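Local coordinates for protein cysteine synthase 3 (Entamoeba histolytica, PDB 6KR5) that catalyses the pyridoxal-phosphate-dependent synthesis of L-cysteine from O-acetylserine and sulfide, as an O-acetylserine sulfhydrylase, at residues Ser56-Gln68 with Asn162-Glu175. Sequence-based numbering, arbitrary orientation.
With PLP (pyridoxal-5'-phosphate), chain D.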
ATOM      1  N   SER B  56      -4.535  -0.903  -5.442  1.00 17.57           N
ATOM      2  CA  SER B  56      -4.790  -1.769  -6.582  1.00 19.46           C
ATOM      3  C   SER B  56      -5.057  -0.932  -7.817  1.00 17.00           C
ATOM      4  O   SER B  56      -5.336   0.265  -7.743  1.00 18.16           O
ATOM      5  CB  SER B  56      -5.963  -2.723  -6.347  1.00 18.40           C
ATOM      6  OG  SER B  56      -7.190  -2.141  -6.781  1.00 18.53           O
ATOM      7  N   VAL B  57      -4.967  -1.606  -8.965  1.00 17.75           N
ATOM      8  CA  VAL B  57      -5.261  -0.985 -10.250  1.00 16.38           C
ATOM      9  C   VAL B  57      -6.672  -0.416 -10.287  1.00 20.21           C
ATOM     10  O   VAL B  57      -6.949   0.526 -11.041  1.00 21.04           O
ATOM     11  CB  VAL B  57      -5.026  -2.035 -11.353  1.00 18.36           C
ATOM     12  CG1 VAL B  57      -6.001  -3.184 -11.212  1.00 19.60           C
ATOM     13  CG2 VAL B  57      -5.104  -1.407 -12.728  1.00 18.65           C
ATOM     14  N   LYS B  58      -7.583  -0.961  -9.477  1.00 18.26           N
ATOM     15  CA  LYS B  58      -8.963  -0.485  -9.513  1.00 17.02           C
ATOM     16  C   LYS B  58      -9.126   0.926  -8.964  1.00 19.37           C
ATOM     17  O   LYS B  58     -10.189   1.524  -9.169  1.00 19.32           O
ATOM     18  CB  LYS B  58      -9.879  -1.446  -8.760  1.00 19.30           C
ATOM     19  CG  LYS B  58      -9.921  -2.840  -9.370  1.00 18.93           C
ATOM     20  CD  LYS B  58     -10.214  -2.819 -10.865  1.00 20.01           C
ATOM     21  CE  LYS B  58     -10.687  -4.182 -11.322  1.00 22.37           C
ATOM     22  NZ  LYS B  58      -9.549  -4.881 -11.981  1.00 40.20           N
ATOM     23  N   ASP B  59      -8.120   1.482  -8.288  1.00 18.59           N
ATOM     24  CA  ASP B  59      -8.165   2.910  -7.980  1.00 20.42           C
ATOM     25  C   ASP B  59      -8.373   3.718  -9.252  1.00 18.18           C
ATOM     26  O   ASP B  59      -9.143   4.688  -9.275  1.00 18.74           O
ATOM     27  CB  ASP B  59      -6.864   3.369  -7.316  1.00 19.50           C
ATOM     28  CG  ASP B  59      -6.754   2.981  -5.859  1.00 21.72           C
ATOM     29  OD1 ASP B  59      -7.293   1.936  -5.455  1.00 25.98           O
ATOM     30  OD2 ASP B  59      -6.090   3.742  -5.119  1.00 19.25           O
ATOM     31  N   ARG B  60      -7.671   3.336 -10.325  1.00 19.63           N
ATOM     32  CA  ARG B  60      -7.799   4.061 -11.583  1.00 18.69           C
ATOM     33  C   ARG B  60      -9.186   3.894 -12.166  1.00 17.49           C
ATOM     34  O   ARG B  60      -9.756   4.849 -12.717  1.00 19.38           O
ATOM     35  CB  ARG B  60      -6.780   3.553 -12.596  1.00 18.66           C
ATOM     36  CG  ARG B  60      -5.324   3.659 -12.193  1.00 17.00           C
ATOM     37  CD  ARG B  60      -4.510   3.052 -13.318  1.00 18.77           C
ATOM     38  NE  ARG B  60      -3.092   2.902 -13.026  1.00 18.73           N
ATOM     39  CZ  ARG B  60      -2.148   3.759 -13.397  1.00 18.82           C
ATOM     40  NH1 ARG B  60      -2.450   4.880 -14.043  1.00 20.38           N
ATOM     41  NH2 ARG B  60      -0.882   3.486 -13.129  1.00 20.30           N
ATOM     42  N   VAL B  61      -9.724   2.680 -12.059  1.00 16.84           N
ATOM     43  CA  VAL B  61     -10.984   2.319 -12.696  1.00 15.74           C
ATOM     44  C   VAL B  61     -12.146   2.979 -11.974  1.00 18.22           C
ATOM     45  O   VAL B  61     -13.021   3.587 -12.601  1.00 18.50           O
ATOM     46  CB  VAL B  61     -11.140   0.789 -12.727  1.00 18.59           C
ATOM     47  CG1 VAL B  61     -12.542   0.392 -13.214  1.00 18.73           C
ATOM     48  CG2 VAL B  61     -10.025   0.150 -13.575  1.00 20.09           C
ATOM     49  N   GLY B  62     -12.187   2.850 -10.646  1.00 19.06           N
ATOM     50  CA  GLY B  62     -13.265   3.479  -9.899  1.00 19.19           C
ATOM     51  C   GLY B  62     -13.250   4.983 -10.057  1.00 19.17           C
ATOM     52  O   GLY B  62     -14.303   5.618 -10.217  1.00 20.05           O
ATOM     53  N   PHE B  63     -12.054   5.569 -10.044  1.00 18.21           N
ATOM     54  CA  PHE B  63     -11.931   7.005 -10.249  1.00 17.27           C
ATOM     55  C   PHE B  63     -12.473   7.414 -11.609  1.00 19.82           C
ATOM     56  O   PHE B  63     -13.297   8.328 -11.705  1.00 20.85           O
ATOM     57  CB  PHE B  63     -10.474   7.443 -10.127  1.00 20.22           C
ATOM     58  CG  PHE B  63     -10.256   8.854 -10.579  1.00 19.05           C
ATOM     59  CD1 PHE B  63     -10.616   9.910  -9.756  1.00 21.91           C
ATOM     60  CD2 PHE B  63      -9.740   9.130 -11.832  1.00 21.49           C
ATOM     61  CE1 PHE B  63     -10.432  11.220 -10.163  1.00 23.78           C
ATOM     62  CE2 PHE B  63      -9.566  10.440 -12.247  1.00 23.34           C
ATOM     63  CZ  PHE B  63      -9.917  11.478 -11.417  1.00 21.42           C
ATOM     64  N   ASN B  64     -12.005   6.775 -12.685  1.00 18.18           N
ATOM     65  CA  ASN B  64     -12.417   7.266 -13.999  1.00 19.70           C
ATOM     66  C   ASN B  64     -13.877   6.960 -14.310  1.00 19.83           C
ATOM     67  O   ASN B  64     -14.533   7.754 -14.997  1.00 20.92           O
ATOM     68  CB  ASN B  64     -11.533   6.715 -15.116  1.00 19.25           C
ATOM     69  CG  ASN B  64     -11.595   7.597 -16.342  1.00 20.06           C
ATOM     70  OD1 ASN B  64     -11.292   8.795 -16.258  1.00 23.29           O
ATOM     71  ND2 ASN B  64     -12.045   7.041 -17.468  1.00 22.56           N
ATOM     72  N   ILE B  65     -14.406   5.821 -13.852  1.00 18.28           N
ATOM     73  CA  ILE B  65     -15.830   5.541 -14.059  1.00 17.85           C
ATOM     74  C   ILE B  65     -16.678   6.650 -13.444  1.00 21.06           C
ATOM     75  O   ILE B  65     -17.601   7.174 -14.077  1.00 20.46           O
ATOM     76  CB  ILE B  65     -16.187   4.157 -13.482  1.00 20.67           C
ATOM     77  CG1 ILE B  65     -15.732   3.061 -14.456  1.00 17.90           C
ATOM     78  CG2 ILE B  65     -17.678   4.054 -13.186  1.00 20.64           C
ATOM     79  CD1 ILE B  65     -15.833   1.680 -13.904  1.00 20.97           C
ATOM     80  N   ILE B  66     -16.348   7.059 -12.223  1.00 19.24           N
ATOM     81  CA  ILE B  66     -17.147   8.074 -11.549  1.00 21.54           C
ATOM     82  C   ILE B  66     -16.863   9.463 -12.112  1.00 20.31           C
ATOM     83  O   ILE B  66     -17.793  10.240 -12.363  1.00 23.00           O
ATOM     84  CB  ILE B  66     -16.896   7.999 -10.036  1.00 20.57           C
ATOM     85  CG1 ILE B  66     -17.456   6.683  -9.499  1.00 22.00           C
ATOM     86  CG2 ILE B  66     -17.554   9.167  -9.329  1.00 22.30           C
ATOM     87  CD1 ILE B  66     -16.967   6.341  -8.103  1.00 21.76           C
ATOM     88  N   TYR B  67     -15.587   9.786 -12.337  1.00 19.82           N
ATOM     89  CA  TYR B  67     -15.216  11.105 -12.845  1.00 17.88           C
ATOM     90  C   TYR B  67     -15.867  11.370 -14.191  1.00 23.54           C
ATOM     91  O   TYR B  67     -16.458  12.434 -14.412  1.00 23.33           O
ATOM     92  CB  TYR B  67     -13.699  11.194 -12.963  1.00 21.47           C
ATOM     93  CG  TYR B  67     -13.140  12.566 -13.257  1.00 25.44           C
ATOM     94  CD1 TYR B  67     -13.711  13.707 -12.712  1.00 31.00           C
ATOM     95  CD2 TYR B  67     -12.011  12.710 -14.045  1.00 33.74           C
ATOM     96  CE1 TYR B  67     -13.181  14.957 -12.967  1.00 35.58           C
ATOM     97  CE2 TYR B  67     -11.475  13.952 -14.310  1.00 35.02           C
ATOM     98  CZ  TYR B  67     -12.062  15.074 -13.771  1.00 35.47           C
ATOM     99  OH  TYR B  67     -11.523  16.315 -14.030  1.00 44.15           O
ATOM    100  N   GLN B  68     -15.760  10.414 -15.110  1.00 22.46           N
ATOM    101  CA  GLN B  68     -16.327  10.645 -16.433  1.00 20.69           C
ATOM    102  C   GLN B  68     -17.843  10.741 -16.369  1.00 24.99           C
ATOM    103  O   GLN B  68     -18.452  11.547 -17.089  1.00 23.84           O
ATOM    104  CB  GLN B  68     -15.905   9.540 -17.396  1.00 22.24           C
ATOM    105  CG  GLN B  68     -16.191   9.910 -18.857  1.00 23.45           C
ATOM    106  CD  GLN B  68     -15.332  11.072 -19.330  1.00 24.69           C
ATOM    107  OE1 GLN B  68     -14.117  11.063 -19.162  1.00 25.01           O
ATOM    108  NE2 GLN B  68     -15.963  12.083 -19.918  1.00 28.94           N
ATOM    109  N   ASN B 162     -17.919  -1.084 -19.061  1.00 21.53           N
ATOM    110  CA  ASN B 162     -17.875   0.370 -19.082  1.00 20.90           C
ATOM    111  C   ASN B 162     -16.633   0.853 -19.820  1.00 20.76           C
ATOM    112  O   ASN B 162     -15.510   0.572 -19.371  1.00 20.47           O
ATOM    113  CB  ASN B 162     -17.881   0.902 -17.645  1.00 18.24           C
ATOM    114  CG  ASN B 162     -18.150   2.390 -17.576  1.00 22.09           C
ATOM    115  OD1 ASN B 162     -17.782   3.144 -18.481  1.00 21.00           O
ATOM    116  ND2 ASN B 162     -18.788   2.827 -16.494  1.00 18.93           N
ATOM    117  N   PRO B 163     -16.769   1.613 -20.909  1.00 20.10           N
ATOM    118  CA  PRO B 163     -15.572   2.118 -21.596  1.00 20.37           C
ATOM    119  C   PRO B 163     -14.739   3.056 -20.748  1.00 20.73           C
ATOM    120  O   PRO B 163     -13.571   3.290 -21.083  1.00 20.64           O
ATOM    121  CB  PRO B 163     -16.150   2.831 -22.831  1.00 22.65           C
ATOM    122  CG  PRO B 163     -17.549   3.162 -22.452  1.00 24.59           C
ATOM    123  CD  PRO B 163     -18.007   2.022 -21.595  1.00 21.48           C
ATOM    124  N   ASP B 164     -15.302   3.616 -19.668  1.00 18.39           N
ATOM    125  CA  ASP B 164     -14.519   4.472 -18.786  1.00 20.03           C
ATOM    126  C   ASP B 164     -13.583   3.663 -17.899  1.00 18.48           C
ATOM    127  O   ASP B 164     -12.647   4.225 -17.328  1.00 21.98           O
ATOM    128  CB  ASP B 164     -15.445   5.348 -17.944  1.00 19.48           C
ATOM    129  CG  ASP B 164     -16.322   6.243 -18.804  1.00 22.23           C
ATOM    130  OD1 ASP B 164     -15.864   6.644 -19.897  1.00 24.51           O
ATOM    131  OD2 ASP B 164     -17.465   6.528 -18.396  1.00 23.58           O
ATOM    132  N   ASN B 165     -13.815   2.353 -17.793  1.00 19.07           N
ATOM    133  CA  ASN B 165     -12.813   1.448 -17.229  1.00 17.11           C
ATOM    134  C   ASN B 165     -11.587   1.400 -18.136  1.00 19.91           C
ATOM    135  O   ASN B 165     -10.482   1.792 -17.737  1.00 21.45           O
ATOM    136  CB  ASN B 165     -13.463   0.066 -17.031  1.00 19.09           C
ATOM    137  CG  ASN B 165     -12.479  -1.029 -16.613  1.00 19.38           C
ATOM    138  OD1 ASN B 165     -11.263  -0.880 -16.693  1.00 18.98           O
ATOM    139  ND2 ASN B 165     -13.034  -2.159 -16.169  1.00 17.83           N
ATOM    140  N   THR B 166     -11.778   0.951 -19.380  1.00 18.92           N
ATOM    141  CA  THR B 166     -10.694   0.882 -20.355  1.00 18.99           C
ATOM    142  C   THR B 166      -9.954   2.208 -20.483  1.00 19.57           C
ATOM    143  O   THR B 166      -8.717   2.239 -20.534  1.00 20.97           O
ATOM    144  CB  THR B 166     -11.294   0.458 -21.695  1.00 18.55           C
ATOM    145  OG1 THR B 166     -12.143  -0.664 -21.460  1.00 21.90           O
ATOM    146  CG2 THR B 166     -10.213   0.085 -22.698  1.00 18.55           C
ATOM    147  N   ALA B 167     -10.700   3.314 -20.525  1.00 19.47           N
ATOM    148  CA  ALA B 167     -10.111   4.631 -20.755  1.00 20.59           C
ATOM    149  C   ALA B 167      -9.180   5.073 -19.628  1.00 20.92           C
ATOM    150  O   ALA B 167      -8.304   5.914 -19.855  1.00 20.63           O
ATOM    151  CB  ALA B 167     -11.223   5.662 -20.951  1.00 21.66           C
ATOM    152  N   ALA B 168      -9.357   4.545 -18.410  1.00 20.10           N
ATOM    153  CA  ALA B 168      -8.431   4.882 -17.327  1.00 20.67           C
ATOM    154  C   ALA B 168      -6.997   4.555 -17.695  1.00 21.71           C
ATOM    155  O   ALA B 168      -6.050   5.170 -17.173  1.00 20.14           O
ATOM    156  CB  ALA B 168      -8.814   4.137 -16.052  1.00 20.59           C
ATOM    157  N   HIS B 169      -6.812   3.598 -18.591  1.00 19.79           N
ATOM    158  CA  HIS B 169      -5.489   3.075 -18.868  1.00 18.61           C
ATOM    159  C   HIS B 169      -4.768   3.847 -19.962  1.00 23.19           C
ATOM    160  O   HIS B 169      -3.665   3.451 -20.364  1.00 21.89           O
ATOM    161  CB  HIS B 169      -5.619   1.599 -19.190  1.00 20.38           C
ATOM    162  CG  HIS B 169      -6.056   0.809 -18.004  1.00 19.82           C
ATOM    163  ND1 HIS B 169      -5.247   0.645 -16.900  1.00 20.46           N
ATOM    164  CD2 HIS B 169      -7.227   0.202 -17.712  1.00 23.15           C
ATOM    165  CE1 HIS B 169      -5.889  -0.070 -15.994  1.00 19.73           C
ATOM    166  NE2 HIS B 169      -7.094  -0.353 -16.462  1.00 18.06           N
ATOM    167  N   VAL B 170      -5.351   4.954 -20.428  1.00 21.77           N
ATOM    168  CA  VAL B 170      -4.546   5.925 -21.164  1.00 24.66           C
ATOM    169  C   VAL B 170      -3.360   6.342 -20.307  1.00 24.09           C
ATOM    170  O   VAL B 170      -2.224   6.436 -20.784  1.00 23.17           O
ATOM    171  CB  VAL B 170      -5.403   7.130 -21.587  1.00 27.41           C
ATOM    172  CG1 VAL B 170      -4.536   8.194 -22.250  1.00 31.61           C
ATOM    173  CG2 VAL B 170      -6.503   6.684 -22.529  1.00 30.94           C
ATOM    174  N   TYR B 171      -3.598   6.528 -19.008  1.00 21.88           N
ATOM    175  CA  TYR B 171      -2.524   6.908 -18.100  1.00 22.50           C
ATOM    176  C   TYR B 171      -1.557   5.750 -17.872  1.00 22.06           C
ATOM    177  O   TYR B 171      -0.338   5.925 -17.961  1.00 22.16           O
ATOM    178  CB  TYR B 171      -3.117   7.396 -16.778  1.00 22.09           C
ATOM    179  CG  TYR B 171      -3.833   8.725 -16.876  1.00 26.50           C
ATOM    180  CD1 TYR B 171      -5.185   8.795 -17.214  1.00 24.92           C
ATOM    181  CD2 TYR B 171      -3.156   9.912 -16.609  1.00 30.83           C
ATOM    182  CE1 TYR B 171      -5.836  10.015 -17.295  1.00 28.72           C
ATOM    183  CE2 TYR B 171      -3.799  11.135 -16.688  1.00 33.40           C
ATOM    184  CZ  TYR B 171      -5.135  11.179 -17.030  1.00 38.32           C
ATOM    185  OH  TYR B 171      -5.767  12.401 -17.101  1.00 46.47           O
ATOM    186  N   THR B 172      -2.080   4.553 -17.589  1.00 20.08           N
ATOM    187  CA  THR B 172      -1.215   3.394 -17.394  1.00 20.11           C
ATOM    188  C   THR B 172      -0.275   3.219 -18.578  1.00 21.17           C
ATOM    189  O   THR B 172       0.943   3.070 -18.411  1.00 21.58           O
ATOM    190  CB  THR B 172      -2.064   2.135 -17.190  1.00 20.88           C
ATOM    191  OG1 THR B 172      -3.164   2.424 -16.316  1.00 21.12           O
ATOM    192  CG2 THR B 172      -1.224   0.991 -16.606  1.00 21.88           C
ATOM    193  N   ALA B 173      -0.833   3.259 -19.789  1.00 20.62           N
ATOM    194  CA  ALA B 173      -0.028   3.088 -20.994  1.00 21.86           C
ATOM    195  C   ALA B 173       0.985   4.210 -21.155  1.00 20.88           C
ATOM    196  O   ALA B 173       2.149   3.953 -21.485  1.00 22.45           O
ATOM    197  CB  ALA B 173      -0.929   3.016 -22.223  1.00 19.75           C
ATOM    198  N   ASN B 174       0.563   5.460 -20.938  1.00 20.37           N
ATOM    199  CA  ASN B 174       1.501   6.569 -21.079  1.00 19.45           C
ATOM    200  C   ASN B 174       2.653   6.444 -20.096  1.00 22.49           C
ATOM    201  O   ASN B 174       3.807   6.732 -20.439  1.00 24.69           O
ATOM    202  CB  ASN B 174       0.804   7.911 -20.874  1.00 21.91           C
ATOM    203  CG  ASN B 174       1.744   9.079 -21.120  1.00 25.27           C
ATOM    204  OD1 ASN B 174       2.310   9.197 -22.209  1.00 31.87           O
ATOM    205  ND2 ASN B 174       1.937   9.928 -20.110  1.00 28.86           N
ATOM    206  N   GLU B 175       2.356   6.026 -18.862  1.00 20.67           N
ATOM    207  CA  GLU B 175       3.415   5.803 -17.887  1.00 21.65           C
ATOM    208  C   GLU B 175       4.407   4.758 -18.379  1.00 21.60           C
ATOM    209  O   GLU B 175       5.621   4.937 -18.235  1.00 20.19           O
ATOM    210  CB  GLU B 175       2.812   5.378 -16.549  1.00 19.86           C
ATOM    211  CG  GLU B 175       2.001   6.479 -15.886  1.00 23.47           C
ATOM    212  CD  GLU B 175       1.036   5.954 -14.843  1.00 24.83           C
ATOM    213  OE1 GLU B 175       1.355   4.930 -14.204  1.00 20.95           O
ATOM    214  OE2 GLU B 175      -0.027   6.576 -14.651  1.00 22.48           O
TER
HETATM  215  N1  PLP D 401      -5.992  -8.688 -10.460  1.00 18.00           N
HETATM  216  C2  PLP D 401      -6.641  -7.948  -9.511  1.00 18.83           C
HETATM  217  C2A PLP D 401      -6.258  -8.139  -8.076  1.00 19.55           C
HETATM  218  C3  PLP D 401      -7.621  -7.046  -9.888  1.00 19.99           C
HETATM  219  O3  PLP D 401      -8.259  -6.321  -8.922  1.00 21.62           O
HETATM  220  C4  PLP D 401      -7.940  -6.891 -11.231  1.00 17.41           C
HETATM  221  C4A PLP D 401      -9.058  -6.007 -11.655  1.00 25.85           C
HETATM  222  O4A PLP D 401      -9.726  -5.402 -10.808  1.00 25.38           O
HETATM  223  C5  PLP D 401      -7.268  -7.648 -12.189  1.00 18.77           C
HETATM  224  C6  PLP D 401      -6.304  -8.544 -11.789  1.00 19.71           C
HETATM  225  C5A PLP D 401      -7.596  -7.567 -13.663  1.00 19.70           C
HETATM  226  O4P PLP D 401      -7.511  -6.282 -14.215  1.00 17.81           O
HETATM  227  P   PLP D 401      -8.574  -5.922 -15.358  1.00 18.62           P
HETATM  228  O1P PLP D 401      -8.542  -7.035 -16.390  1.00 18.11           O
HETATM  229  O2P PLP D 401      -9.927  -5.854 -14.707  1.00 19.28           O
HETATM  230  O3P PLP D 401      -8.154  -4.617 -15.931  1.00 17.87           O
HETATM  231  O   HOH W   1      -5.169   5.642 -14.924  1.00 27.86           O
HETATM  232  O   HOH W   2     -18.646   5.794 -16.283  1.00 20.56           O
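Helix 58-68 crosses helix 163-167 at 126° between their N-to-C directions, with the axes 8.0 Å apart at closest approach, and Val-61 and Ile-65 run nearest to Asn-165 and Asp-164. This is the fold-type II architecture of pyridoxal-phosphate enzymes, and the cofactor lysine, Lys-58, lies near the N-terminal end of this helix. Lys-58 NZ is at bonding distance from PLP C4A, consistent with the internal aldimine, but the retained PLP O4A overlaps the lysine end and leaves the linkage doubtful in detail. Next to it, Val-57 CG2 meets the edge of the His-169 ring, 3.6 Å from CE1.

Arg-60 fits as a knob into a hole formed by His-169, Tyr-171, Thr-172 and Glu-175. Its chain is extended from CG to NE, which carries the guanidinium across to helix 169-175. There it grips Glu-175 end-on in a two-pronged salt bridge. Arg-60 NH1 reaches Glu-175 OE2 at 3.0 Å. Arg-60 NH2 reaches Glu-175 OE1 at 2.9 Å. Both oxygens are met on the syn side, but the two planes are twisted 33° apart. Thr-172 OG1 lies over one guanidinium face without bonding to it; this hydroxyl pairs instead with His-169 ND1. Glu-49 and Lys-47 extend the buried charge network, pairing with Arg-60 and Glu-175 respectively.

In the middle, the Ala-168 methyl packs against Arg-60 O and Asn-64 CB. Val-61 lays both methyls against the Asn-165 amide, whose ND2 is hydrogen-bonded to Thr-193 OG1, a hydroxyl that also hydrogen-bonds PLP. Farther along, Ile-65 packs on Asn-162, and a water joins Ile-65 O to Asn-162 ND2, with a very short leg to Asp-164 OD2. That carboxylate also pairs with Arg-74. Asn-64 CG is anti to the backbone N, turning the amide to helix 163-167. Asn-64 ND2 donates to a lone pair of Asp-164 O at 2.9 Å, nearly straight at 174°.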